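Local coordinates for protein TonB-dependent siderophore receptor (Pseudomonas aeruginosa 39016, PDB 5NEC) that probably takes up iron-loaded siderophores, and with them siderophore-drug conjugates, across the bacterial outer membrane with energy relayed by TonB, at residues A[244-248]-A[322-326]; A[328-332]-A[379-383]; A[357-363]-A[436-442]; A[549-554]-A[585-591]. Residue numbers count along the deposited sequence, not the author numbering.

Interaction 1: residues A[244-248]-A[322-326]; sequences IPYAK and NINNG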
loop_
_atom_site.group_PDB
_atom_site.type_symbol
_atom_site.label_atom_id
_atom_site.label_comp_id
_atom_site.label_asym_id
_atom_site.label_seq_id
_atom_site.Cartn_x
_atom_site.Cartn_y
_atom_site.Cartn_z
ATOM N N ILE A 244 -20.807 0.829 4.983
ATOM C CA ILE A 244 -22.015 1.606 5.177
ATOM C C ILE A 244 -22.537 1.919 3.792
ATOM O O ILE A 244 -21.771 2.375 2.929
ATOM C CB ILE A 244 -21.694 2.920 5.912
ATOM C CG1 ILE A 244 -21.001 2.639 7.254
ATOM C CG2 ILE A 244 -22.946 3.778 6.129
ATOM C CD1 ILE A 244 -21.820 1.804 8.223
ATOM N N PRO A 245 -23.838 1.659 3.551
ATOM C CA PRO A 245 -24.377 1.928 2.217
ATOM C C PRO A 245 -24.444 3.426 1.861
ATOM O O PRO A 245 -24.604 4.286 2.743
ATOM C CB PRO A 245 -25.798 1.346 2.284
ATOM C CG PRO A 245 -26.146 1.350 3.728
ATOM C CD PRO A 245 -24.869 1.172 4.481
ATOM N N TYR A 246 -24.304 3.711 0.568
ATOM C CA TYR A 246 -24.644 5.018 0.019
ATOM C C TYR A 246 -26.152 5.232 0.157
ATOM O O TYR A 246 -26.951 4.306 -0.048
ATOM C CB TYR A 246 -24.273 5.132 -1.473
ATOM C CG TYR A 246 -22.799 5.101 -1.756
ATOM C CD1 TYR A 246 -21.929 5.993 -1.126
ATOM C CD2 TYR A 246 -22.256 4.187 -2.669
ATOM C CE1 TYR A 246 -20.561 5.959 -1.386
ATOM C CE2 TYR A 246 -20.890 4.164 -2.937
ATOM C CZ TYR A 246 -20.048 5.045 -2.296
ATOM O OH TYR A 246 -18.692 5.034 -2.548
ATOM N N ALA A 247 -26.534 6.458 0.511
ATOM C CA ALA A 247 -27.935 6.893 0.385
ATOM C C ALA A 247 -28.319 6.739 -1.082
ATOM O O ALA A 247 -27.439 6.800 -1.952
ATOM C CB ALA A 247 -28.115 8.335 0.852
ATOM N N LYS A 248 -29.590 6.451 -1.349
ATOM C CA LYS A 248 -30.040 6.252 -2.721
ATOM C C LYS A 248 -31.214 7.195 -3.030
ATOM O O LYS A 248 -32.386 6.870 -2.791
ATOM C CB LYS A 248 -30.389 4.779 -2.975
ATOM C CG LYS A 248 -30.617 4.433 -4.453
ATOM C CD LYS A 248 -31.526 3.226 -4.596
ATOM C CE LYS A 248 -32.223 3.140 -5.946
ATOM N NZ LYS A 248 -31.235 3.177 -7.040
ATOM N N ASN A 322 -33.936 -0.601 -0.787
ATOM C CA ASN A 322 -34.587 -1.029 0.469
ATOM C C ASN A 322 -34.316 -0.080 1.639
ATOM O O ASN A 322 -35.120 -0.011 2.564
ATOM C CB ASN A 322 -34.149 -2.428 0.896
ATOM C CG ASN A 322 -34.368 -3.471 -0.175
ATOM O OD1 ASN A 322 -35.455 -3.580 -0.721
ATOM N ND2 ASN A 322 -33.334 -4.261 -0.471
ATOM N N ILE A 323 -33.177 0.614 1.621
ATOM C CA ILE A 323 -32.844 1.588 2.673
ATOM C C ILE A 323 -33.861 2.716 2.802
ATOM O O ILE A 323 -34.050 3.238 3.903
ATOM C CB ILE A 323 -31.415 2.189 2.538
ATOM C CG1 ILE A 323 -31.221 2.945 1.204
ATOM C CG2 ILE A 323 -30.373 1.084 2.719
ATOM C CD1 ILE A 323 -29.919 3.708 1.126
ATOM N N ASN A 324 -34.534 3.053 1.711
ATOM C CA ASN A 324 -35.575 4.065 1.746
ATOM C C ASN A 324 -36.869 3.663 2.445
ATOM O O ASN A 324 -37.712 4.523 2.640
ATOM C CB ASN A 324 -35.841 4.595 0.332
ATOM C CG ASN A 324 -34.645 5.339 -0.217
ATOM O OD1 ASN A 324 -34.067 6.144 0.477
ATOM N ND2 ASN A 324 -34.235 5.034 -1.431
ATOM N N ASN A 325 -37.037 2.392 2.815
ATOM C CA ASN A 325 -38.140 1.984 3.688
ATOM C C ASN A 325 -37.642 1.519 5.055
ATOM O O ASN A 325 -38.420 1.006 5.838
ATOM C CB ASN A 325 -39.007 0.913 3.012
ATOM C CG ASN A 325 -38.326 -0.460 2.939
ATOM O OD1 ASN A 325 -37.661 -0.902 3.869
ATOM N ND2 ASN A 325 -38.485 -1.125 1.817
ATOM N N GLY A 326 -36.346 1.681 5.333
ATOM C CA GLY A 326 -35.748 1.356 6.634
ATOM C C GLY A 326 -35.138 -0.035 6.788
ATOM O O GLY A 326 -34.944 -0.502 7.924
#
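The backbones stay well apart: the nearest CA pairs are A247 with I323 at 7.6 Å and K248 with N324 at 7.4 Å. Segment 244-248 is extended, its first two residues forming a short strand, whereas 322-326 coils into a single 3-10 turn. Within that turn N325 N donates to N322 O (3.1 Å) and G326 N to I323 O (3.1 Å); G326 then leaves the turn with a positive phi (94°), where a beta carbon would press against the preceding carbonyl, so glycine fits. The tight coil projects I323 and N324 toward the extended chain. I323 is the apolar centre of the contact. Its CD1 lies 3.2 Å from Y246 O, 3.8 Å from A247 CA and 3.7 Å from K248 N, so the slender branch slots against backbone, while its CG2 is 4.4 Å from P245 CG, a loose apolar touch. N324 adds the polar tie: its ND2 donates to K248 O at 2.9 Å, a good use for an amide facing a main-chain carbonyl. The Y246 ring leads away from I323, and its OH bonds to Y712 O. Strand 244-245 edges a small sheet with strands 716-719 and 708-711, while the 3-10 turn belongs to the loop joining barrel strands 296-316 and 327-354, where I323 also packs on V328. The contact thus joins two excursions beyond the barrel wall.

Interaction 2: residues A[328-332]-A[379-383]; sequences VWRRQ and VDTNT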
loop_
_atom_site.group_PDB
_atom_site.type_symbol
_atom_site.label_atom_id
_atom_site.label_comp_id
_atom_site.label_asym_id
_atom_site.label_seq_id
_atom_site.Cartn_x
_atom_site.Cartn_y
_atom_site.Cartn_z
ATOM N N VAL A 328 -32.331 -3.318 4.912
ATOM C CA VAL A 328 -31.085 -3.605 4.182
ATOM C C VAL A 328 -31.041 -5.073 3.762
ATOM O O VAL A 328 -31.105 -5.952 4.620
ATOM C CB VAL A 328 -29.854 -3.315 5.070
ATOM C CG1 VAL A 328 -28.569 -3.761 4.389
ATOM C CG2 VAL A 328 -29.783 -1.833 5.445
ATOM N N TRP A 329 -30.884 -5.326 2.466
ATOM C CA TRP A 329 -30.585 -6.677 1.982
ATOM C C TRP A 329 -29.096 -7.012 2.231
ATOM O O TRP A 329 -28.211 -6.255 1.824
ATOM C CB TRP A 329 -30.912 -6.782 0.500
ATOM C CG TRP A 329 -30.485 -8.031 -0.156
ATOM C CD1 TRP A 329 -30.688 -9.290 0.288
ATOM C CD2 TRP A 329 -29.795 -8.141 -1.402
ATOM N NE1 TRP A 329 -30.173 -10.203 -0.619
ATOM C CE2 TRP A 329 -29.611 -9.517 -1.662
ATOM C CE3 TRP A 329 -29.313 -7.210 -2.326
ATOM C CZ2 TRP A 329 -28.957 -9.989 -2.803
ATOM C CZ3 TRP A 329 -28.678 -7.677 -3.482
ATOM C CH2 TRP A 329 -28.507 -9.064 -3.701
ATOM N N ARG A 330 -28.841 -8.115 2.929
ATOM C CA ARG A 330 -27.469 -8.595 3.175
ATOM C C ARG A 330 -26.955 -9.363 1.969
ATOM O O ARG A 330 -26.972 -10.581 1.924
ATOM C CB ARG A 330 -27.396 -9.465 4.413
ATOM C CG ARG A 330 -27.546 -8.658 5.682
ATOM C CD ARG A 330 -27.697 -9.606 6.851
ATOM N NE ARG A 330 -27.601 -8.966 8.157
ATOM C CZ ARG A 330 -28.286 -9.338 9.242
ATOM N NH1 ARG A 330 -29.173 -10.331 9.194
ATOM N NH2 ARG A 330 -28.115 -8.685 10.387
ATOM N N ARG A 331 -26.524 -8.614 0.973
ATOM C CA ARG A 331 -25.925 -9.215 -0.197
ATOM C C ARG A 331 -24.555 -9.777 0.209
ATOM O O ARG A 331 -23.790 -9.212 1.019
ATOM C CB ARG A 331 -25.818 -8.240 -1.364
ATOM C CG ARG A 331 -24.474 -8.045 -2.009
ATOM C CD ARG A 331 -23.990 -9.113 -2.960
ATOM N NE ARG A 331 -23.322 -8.387 -4.044
ATOM C CZ ARG A 331 -22.447 -8.861 -4.923
ATOM N NH1 ARG A 331 -22.073 -10.138 -4.942
ATOM N NH2 ARG A 331 -21.948 -8.022 -5.807
ATOM N N GLN A 332 -24.270 -10.890 -0.410
ATOM C CA GLN A 332 -23.168 -11.728 -0.085
ATOM C C GLN A 332 -22.179 -11.560 -1.218
ATOM O O GLN A 332 -22.542 -11.645 -2.378
ATOM C CB GLN A 332 -23.737 -13.140 0.012
ATOM C CG GLN A 332 -22.775 -14.255 -0.118
ATOM C CD GLN A 332 -22.301 -14.508 -1.521
ATOM O OE1 GLN A 332 -21.097 -14.472 -1.745
ATOM N NE2 GLN A 332 -23.202 -14.733 -2.463
ATOM N N VAL A 379 -24.280 -19.080 -2.786
ATOM C CA VAL A 379 -24.894 -18.785 -1.488
ATOM C C VAL A 379 -26.359 -18.381 -1.683
ATOM O O VAL A 379 -26.661 -17.547 -2.516
ATOM C CB VAL A 379 -24.180 -17.636 -0.764
ATOM C CG1 VAL A 379 -24.720 -17.456 0.653
ATOM C CG2 VAL A 379 -22.667 -17.848 -0.738
ATOM N N ASP A 380 -27.261 -18.964 -0.906
ATOM C CA ASP A 380 -28.658 -18.561 -0.934
ATOM C C ASP A 380 -28.879 -17.322 -0.059
ATOM O O ASP A 380 -28.831 -17.412 1.173
ATOM C CB ASP A 380 -29.544 -19.712 -0.441
ATOM C CG ASP A 380 -31.034 -19.456 -0.652
ATOM O OD1 ASP A 380 -31.422 -18.441 -1.300
ATOM O OD2 ASP A 380 -31.805 -20.313 -0.165
ATOM N N THR A 381 -29.118 -16.177 -0.702
ATOM C CA THR A 381 -29.535 -14.958 -0.012
ATOM C C THR A 381 -30.976 -14.472 -0.361
ATOM O O THR A 381 -31.298 -13.292 -0.200
ATOM C CB THR A 381 -28.543 -13.828 -0.294
ATOM O OG1 THR A 381 -28.471 -13.630 -1.702
ATOM C CG2 THR A 381 -27.146 -14.171 0.290
ATOM N N ASN A 382 -31.835 -15.382 -0.802
ATOM C CA ASN A 382 -33.177 -15.044 -1.253
ATOM C C ASN A 382 -34.000 -14.474 -0.093
ATOM O O ASN A 382 -34.164 -15.139 0.930
ATOM C CB ASN A 382 -33.850 -16.304 -1.793
ATOM C CG ASN A 382 -35.183 -16.038 -2.473
ATOM O OD1 ASN A 382 -35.815 -15.003 -2.317
ATOM N ND2 ASN A 382 -35.608 -16.997 -3.264
ATOM N N THR A 383 -34.517 -13.252 -0.265
ATOM C CA THR A 383 -35.297 -12.585 0.794
ATOM C C THR A 383 -36.739 -13.059 0.895
ATOM O O THR A 383 -37.387 -12.811 1.904
ATOM C CB THR A 383 -35.355 -11.062 0.601
ATOM O OG1 THR A 383 -36.072 -10.754 -0.605
ATOM C CG2 THR A 383 -33.956 -10.455 0.571
#
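V379, the last residue of strand 357-379, points toward 328-332 and sets its CG2 3.5 Å from CD of Q332. The valine offers a compact apolar surface to the flat amide, whose OE1 bonds to N334. D380 turns away, yet it shapes what follows: its OD1 accepts from N382 N at 3.1 Å, an Asx turn that bends the chain where regular strand has ended. T381 fills the middle of the contact. Its CG2 lies 3.6 Å from Q332 CB and 3.9 Å from R330 O, and its O accepts a weak hydrogen bond from W329 NE1 (3.3 Å) at the edge of the indole. The two segments run nearly antiparallel (176°), as expected where neighbouring strands of a TonB-dependent receptor barrel extend into their loops, but here side chains rather than paired backbones hold them together. The strand's backbone pairs elsewhere: V328 bonds to T404 of strand 403-405 and R330 to N402 just before it. R330 is also the centre of an inverse gamma turn, and its guanidinium leads away to a salt bridge with D413. The CA-to-CB bond of N382 points away from the strand, and its OD1 accepts from G384 N. T383 turns back, placing CG2 3.5 Å from CD1 of W329; the small beta-branched residue gives the ring a methyl, while its OG1 bonds within its own loop to K389 O.

Interaction 3: residues A[357-363]-A[436-442]; sequences FKNSFST and YAFDTID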
loop_
_atom_site.group_PDB
_atom_site.type_symbol
_atom_site.label_atom_id
_atom_site.label_comp_id
_atom_site.label_asym_id
_atom_site.label_seq_id
_atom_site.Cartn_x
_atom_site.Cartn_y
_atom_site.Cartn_z
ATOM N N PHE A 357 32.971 11.438 -18.633
ATOM C CA PHE A 357 31.811 11.479 -17.745
ATOM C C PHE A 357 31.678 10.135 -17.040
ATOM O O PHE A 357 31.933 9.085 -17.609
ATOM C CB PHE A 357 30.521 11.801 -18.513
ATOM C CG PHE A 357 30.640 12.943 -19.487
ATOM C CD1 PHE A 357 30.878 14.257 -19.069
ATOM C CD2 PHE A 357 30.563 12.682 -20.843
ATOM C CE1 PHE A 357 31.013 15.282 -20.003
ATOM C CE2 PHE A 357 30.665 13.713 -21.777
ATOM C CZ PHE A 357 30.904 15.012 -21.356
ATOM N N LYS A 358 31.255 10.170 -15.786
ATOM C CA LYS A 358 30.861 8.985 -15.065
ATOM C C LYS A 358 29.471 8.548 -15.547
ATOM O O LYS A 358 28.572 9.382 -15.719
ATOM C CB LYS A 358 30.776 9.304 -13.578
ATOM C CG LYS A 358 30.669 8.086 -12.674
ATOM C CD LYS A 358 30.346 8.515 -11.264
ATOM C CE LYS A 358 30.359 7.330 -10.331
ATOM N NZ LYS A 358 30.036 7.751 -8.938
ATOM N N ASN A 359 29.308 7.237 -15.739
ATOM C CA ASN A 359 28.030 6.634 -16.063
ATOM C C ASN A 359 27.685 5.648 -14.943
ATOM O O ASN A 359 28.263 4.566 -14.889
ATOM C CB ASN A 359 28.116 5.886 -17.385
ATOM C CG ASN A 359 28.243 6.806 -18.581
ATOM O OD1 ASN A 359 29.279 7.479 -18.776
ATOM N ND2 ASN A 359 27.212 6.832 -19.403
ATOM N N SER A 360 26.756 6.034 -14.064
ATOM C CA SER A 360 26.228 5.143 -13.046
ATOM C C SER A 360 24.998 4.452 -13.619
ATOM O O SER A 360 23.988 5.106 -13.900
ATOM C CB SER A 360 25.896 5.919 -11.786
ATOM O OG SER A 360 27.101 6.448 -11.261
ATOM N N PHE A 361 25.102 3.135 -13.825
ATOM C CA PHE A 361 24.108 2.403 -14.592
ATOM C C PHE A 361 23.548 1.194 -13.841
ATOM O O PHE A 361 24.125 0.717 -12.860
ATOM C CB PHE A 361 24.687 1.965 -15.947
ATOM C CG PHE A 361 25.529 0.731 -15.877
ATOM C CD1 PHE A 361 26.860 0.816 -15.506
ATOM C CD2 PHE A 361 25.002 -0.521 -16.184
ATOM C CE1 PHE A 361 27.659 -0.337 -15.432
ATOM C CE2 PHE A 361 25.790 -1.673 -16.093
ATOM C CZ PHE A 361 27.115 -1.578 -15.726
ATOM N N SER A 362 22.398 0.729 -14.326
ATOM C CA SER A 362 21.867 -0.578 -13.963
ATOM C C SER A 362 21.131 -1.194 -15.144
ATOM O O SER A 362 20.410 -0.506 -15.848
ATOM C CB SER A 362 20.942 -0.470 -12.760
ATOM O OG SER A 362 20.657 -1.773 -12.261
ATOM N N THR A 363 21.331 -2.485 -15.360
ATOM C CA THR A 363 20.687 -3.186 -16.460
ATOM C C THR A 363 20.346 -4.615 -16.023
ATOM O O THR A 363 21.015 -5.167 -15.148
ATOM C CB THR A 363 21.572 -3.151 -17.721
ATOM O OG1 THR A 363 20.842 -3.664 -18.835
ATOM C CG2 THR A 363 22.834 -3.968 -17.551
ATOM N N TYR A 436 15.733 -4.273 -19.185
ATOM C CA TYR A 436 15.769 -2.853 -18.837
ATOM C C TYR A 436 17.214 -2.340 -18.769
ATOM O O TYR A 436 18.158 -3.115 -18.632
ATOM C CB TYR A 436 15.021 -2.601 -17.517
ATOM C CG TYR A 436 15.865 -2.876 -16.310
ATOM C CD1 TYR A 436 16.643 -1.859 -15.736
ATOM C CD2 TYR A 436 15.945 -4.168 -15.764
ATOM C CE1 TYR A 436 17.467 -2.115 -14.645
ATOM C CE2 TYR A 436 16.755 -4.433 -14.666
ATOM C CZ TYR A 436 17.519 -3.400 -14.112
ATOM O OH TYR A 436 18.332 -3.623 -13.028
ATOM N N ALA A 437 17.366 -1.024 -18.869
ATOM C CA ALA A 437 18.667 -0.372 -18.763
ATOM C C ALA A 437 18.434 1.026 -18.230
ATOM O O ALA A 437 17.548 1.722 -18.699
ATOM C CB ALA A 437 19.341 -0.343 -20.116
ATOM N N PHE A 438 19.187 1.413 -17.216
ATOM C CA PHE A 438 19.095 2.741 -16.638
ATOM C C PHE A 438 20.524 3.304 -16.546
ATOM O O PHE A 438 21.438 2.576 -16.184
ATOM C CB PHE A 438 18.397 2.668 -15.263
ATOM C CG PHE A 438 18.088 4.025 -14.663
ATOM C CD1 PHE A 438 17.270 4.943 -15.349
ATOM C CD2 PHE A 438 18.626 4.416 -13.422
ATOM C CE1 PHE A 438 16.998 6.209 -14.813
ATOM C CE2 PHE A 438 18.336 5.677 -12.886
ATOM C CZ PHE A 438 17.525 6.570 -13.581
ATOM N N ASP A 439 20.708 4.578 -16.904
ATOM C CA ASP A 439 22.012 5.249 -16.819
ATOM C C ASP A 439 21.872 6.691 -16.341
ATOM O O ASP A 439 21.045 7.423 -16.851
ATOM C CB ASP A 439 22.716 5.233 -18.181
ATOM C CG ASP A 439 24.195 5.685 -18.101
ATOM O OD1 ASP A 439 24.732 5.732 -16.979
ATOM O OD2 ASP A 439 24.816 5.971 -19.156
ATOM N N THR A 440 22.699 7.078 -15.371
ATOM C CA THR A 440 22.859 8.471 -14.960
ATOM C C THR A 440 24.267 8.946 -15.326
ATOM O O THR A 440 25.254 8.345 -14.912
ATOM C CB THR A 440 22.626 8.649 -13.449
ATOM O OG1 THR A 440 21.239 8.469 -13.179
ATOM C CG2 THR A 440 23.016 10.059 -12.961
ATOM N N ILE A 441 24.334 10.035 -16.082
ATOM C CA ILE A 441 25.597 10.592 -16.562
ATOM C C ILE A 441 25.866 11.904 -15.835
ATOM O O ILE A 441 25.039 12.806 -15.894
ATOM C CB ILE A 441 25.540 10.821 -18.089
ATOM C CG1 ILE A 441 24.962 9.565 -18.783
ATOM C CG2 ILE A 441 26.911 11.187 -18.603
ATOM C CD1 ILE A 441 24.891 9.611 -20.293
ATOM N N ASP A 442 26.987 12.007 -15.122
ATOM C CA ASP A 442 27.422 13.299 -14.546
ATOM C C ASP A 442 28.188 14.033 -15.613
ATOM O O ASP A 442 29.307 13.642 -15.942
ATOM C CB ASP A 442 28.344 13.137 -13.341
ATOM C CG ASP A 442 27.670 12.510 -12.158
ATOM O OD1 ASP A 442 26.484 12.823 -11.903
ATOM O OD2 ASP A 442 28.339 11.701 -11.466
#
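Two neighbouring antiparallel barrel strands, their axes 163° apart in direction and 4.5 Å apart at closest approach, satisfy most of each other's facing polar groups. In the hydrogen-bonded pair S360 and T440, S360 N reaches T440 O at 2.9 Å and T440 N reaches S360 O at 2.8 Å; in the next, S362 N to F438 O is 2.8 Å and F438 N to S362 O is 2.7 Å. The alternate residues N359, F361 and T363 form their backbone hydrogen bonds with F352, G350 and L348 of strand 327-354, and A437 bonds to A453 on the far flank, so the sheet continues both ways. N359 ND2 donates to D439 OD2 at 2.6 Å, a short pairing of amide with carboxylate. T363 OG1 gives its proton to Y436 O at 2.7 Å, and S362 OG donates to Y436 OH at 3.1 Å, the phenol also bonding to D347. T440 OG1 is bonded to T44. Apolar contact is slight, with F357 CB 3.7 Å from I441 CG2. The face carrying S360, S362, F438 and T440 meets K42 and T44, so it probably looks into the barrel, toward the N-terminal part of the chain. Hydroxyls thus serve both the strand pair, through S362, and the probable interior, through T440. Regular backbone pairing gives the wall its continuity, while the side-chain bonds probably favour this register.

Interaction 4: residues A[549-554]-A[585-591]; sequences RLELSA and ELSASGK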
loop_
_atom_site.group_PDB
_atom_site.type_symbol
_atom_site.label_atom_id
_atom_site.label_comp_id
_atom_site.label_asym_id
_atom_site.label_seq_id
_atom_site.Cartn_x
_atom_site.Cartn_y
_atom_site.Cartn_z
ATOM N N ARG A 549 19.914 17.682 6.834
ATOM C CA ARG A 549 18.993 16.988 7.738
ATOM C C ARG A 549 17.532 17.343 7.475
ATOM O O ARG A 549 16.658 16.760 8.106
ATOM C CB ARG A 549 19.328 17.312 9.191
ATOM C CG ARG A 549 20.678 16.807 9.636
ATOM C CD ARG A 549 20.939 17.179 11.075
ATOM N NE ARG A 549 22.281 16.773 11.490
ATOM C CZ ARG A 549 22.885 17.153 12.619
ATOM N NH1 ARG A 549 22.278 17.971 13.489
ATOM N NH2 ARG A 549 24.116 16.712 12.882
ATOM N N LEU A 550 17.284 18.307 6.578
ATOM C CA LEU A 550 15.946 18.741 6.177
ATOM C C LEU A 550 15.883 18.773 4.655
ATOM O O LEU A 550 16.635 19.519 4.041
ATOM C CB LEU A 550 15.663 20.151 6.713
ATOM C CG LEU A 550 14.278 20.765 6.435
ATOM C CD1 LEU A 550 13.186 19.986 7.153
ATOM C CD2 LEU A 550 14.238 22.232 6.835
ATOM N N GLU A 551 14.995 17.978 4.053
ATOM C CA GLU A 551 14.798 18.007 2.600
ATOM C C GLU A 551 13.447 18.666 2.284
ATOM O O GLU A 551 12.430 18.249 2.823
ATOM C CB GLU A 551 14.897 16.588 2.001
ATOM C CG GLU A 551 16.334 16.040 1.851
ATOM C CD GLU A 551 16.619 15.287 0.535
ATOM O OE1 GLU A 551 16.237 15.815 -0.536
ATOM O OE2 GLU A 551 17.238 14.175 0.586
ATOM N N LEU A 552 13.458 19.711 1.456
ATOM C CA LEU A 552 12.236 20.316 0.929
ATOM C C LEU A 552 12.110 19.998 -0.557
ATOM O O LEU A 552 13.112 19.967 -1.251
ATOM C CB LEU A 552 12.229 21.831 1.165
ATOM C CG LEU A 552 12.393 22.288 2.618
ATOM C CD1 LEU A 552 12.184 23.791 2.718
ATOM C CD2 LEU A 552 11.416 21.584 3.547
ATOM N N SER A 553 10.883 19.738 -1.023
ATOM C CA SER A 553 10.589 19.350 -2.414
ATOM C C SER A 553 9.389 20.113 -2.955
ATOM O O SER A 553 8.456 20.415 -2.222
ATOM C CB SER A 553 10.253 17.851 -2.516
ATOM O OG SER A 553 11.400 17.034 -2.455
ATOM N N ALA A 554 9.405 20.384 -4.252
ATOM C CA ALA A 554 8.243 20.922 -4.943
ATOM C C ALA A 554 8.233 20.345 -6.341
ATOM O O ALA A 554 9.282 20.279 -6.965
ATOM C CB ALA A 554 8.296 22.442 -4.985
ATOM N N GLU A 585 2.929 18.870 -5.988
ATOM C CA GLU A 585 3.345 18.122 -4.805
ATOM C C GLU A 585 4.408 18.927 -4.061
ATOM O O GLU A 585 5.351 19.405 -4.669
ATOM C CB GLU A 585 3.869 16.735 -5.217
ATOM C CG GLU A 585 2.745 15.698 -5.352
ATOM C CD GLU A 585 3.058 14.481 -6.241
ATOM O OE1 GLU A 585 4.203 14.307 -6.715
ATOM O OE2 GLU A 585 2.118 13.679 -6.487
ATOM N N LEU A 586 4.233 19.067 -2.748
ATOM C CA LEU A 586 5.203 19.696 -1.857
ATOM C C LEU A 586 5.564 18.716 -0.752
ATOM O O LEU A 586 4.671 18.078 -0.218
ATOM C CB LEU A 586 4.591 20.962 -1.223
ATOM C CG LEU A 586 3.977 22.010 -2.158
ATOM C CD1 LEU A 586 3.360 23.138 -1.331
ATOM C CD2 LEU A 586 5.014 22.527 -3.137
ATOM N N SER A 587 6.847 18.602 -0.398
ATOM C CA SER A 587 7.294 17.769 0.741
ATOM C C SER A 587 8.293 18.471 1.651
ATOM O O SER A 587 9.077 19.306 1.215
ATOM C CB SER A 587 7.976 16.480 0.272
ATOM O OG SER A 587 7.331 15.932 -0.853
ATOM N N ALA A 588 8.272 18.075 2.915
ATOM C CA ALA A 588 9.255 18.482 3.900
ATOM C C ALA A 588 9.544 17.260 4.774
ATOM O O ALA A 588 8.614 16.640 5.287
ATOM C CB ALA A 588 8.719 19.640 4.735
ATOM N N SER A 589 10.824 16.934 4.950
ATOM C CA SER A 589 11.235 15.723 5.649
ATOM C C SER A 589 12.557 15.922 6.396
ATOM O O SER A 589 13.570 16.198 5.763
ATOM C CB SER A 589 11.318 14.550 4.654
ATOM O OG SER A 589 12.375 14.678 3.721
ATOM N N GLY A 590 12.528 15.783 7.728
ATOM C CA GLY A 590 13.725 15.854 8.579
ATOM C C GLY A 590 13.651 16.880 9.716
ATOM O O GLY A 590 12.573 17.194 10.208
ATOM N N LYS A 591 14.809 17.397 10.131
ATOM C CA LYS A 591 14.922 18.298 11.297
ATOM C C LYS A 591 14.728 19.772 10.947
ATOM O O LYS A 591 15.359 20.289 10.031
ATOM C CB LYS A 591 16.268 18.110 12.013
ATOM C CG LYS A 591 16.282 16.836 12.847
ATOM C CD LYS A 591 17.611 16.496 13.465
ATOM C CE LYS A 591 17.537 15.086 14.030
ATOM N NZ LYS A 591 18.789 14.680 14.725
#
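At G590 the chain turns a corner, and only a residue without a side chain could sit there: a beta carbon would fall 1.9 Å from R549 O. On the other flank of 549-554, toward strand 534-545, R549 and L550 both face F545, a classic beta bulge; K591 N still donates to R549 O at 2.8 Å. Beyond it the strands are antiparallel (178°), with E551 N to S589 O and S553 N to S587 O at 2.9 Å, and the return bonds S589 N to E551 O and S587 N to S553 O at 3.0 Å. One face carries apolar groups, L552 CD2 touching A588 CB at 3.5 Å and A554 CB touching L586 CD2 at 3.8 Å, which suits a surface that may meet lipid. The other, with E551, S553, S587 and S589, is polar, and S589 OG bonds to N34; at the far end E585 forms a salt bridge with R98. A polar side probably facing the plug and an apolar outside are typical of TonB-dependent receptor barrels.

In the fold
Following the chain, interaction 1 comes first, closing a path of 73 residues from strand 244-245 to the loop before strand 327-354. Interaction 2 opens just after it, on that strand, and closes over 46 residues; the two touch through N322 and W329. Before it closes, the chain has entered strand 357-379, where interaction 3 begins, spanning 72; the segments of 2 and 3 therefore alternate and cross. Their centres lie about 58 Å apart because strands 327-354 and 357-379 run the length of the barrel, interaction 2 at one end and interaction 3 at the other. Interaction 4 follows in series over 30 residues, tying later strands of the same wall, centred about 26 Å from interaction 3's centre.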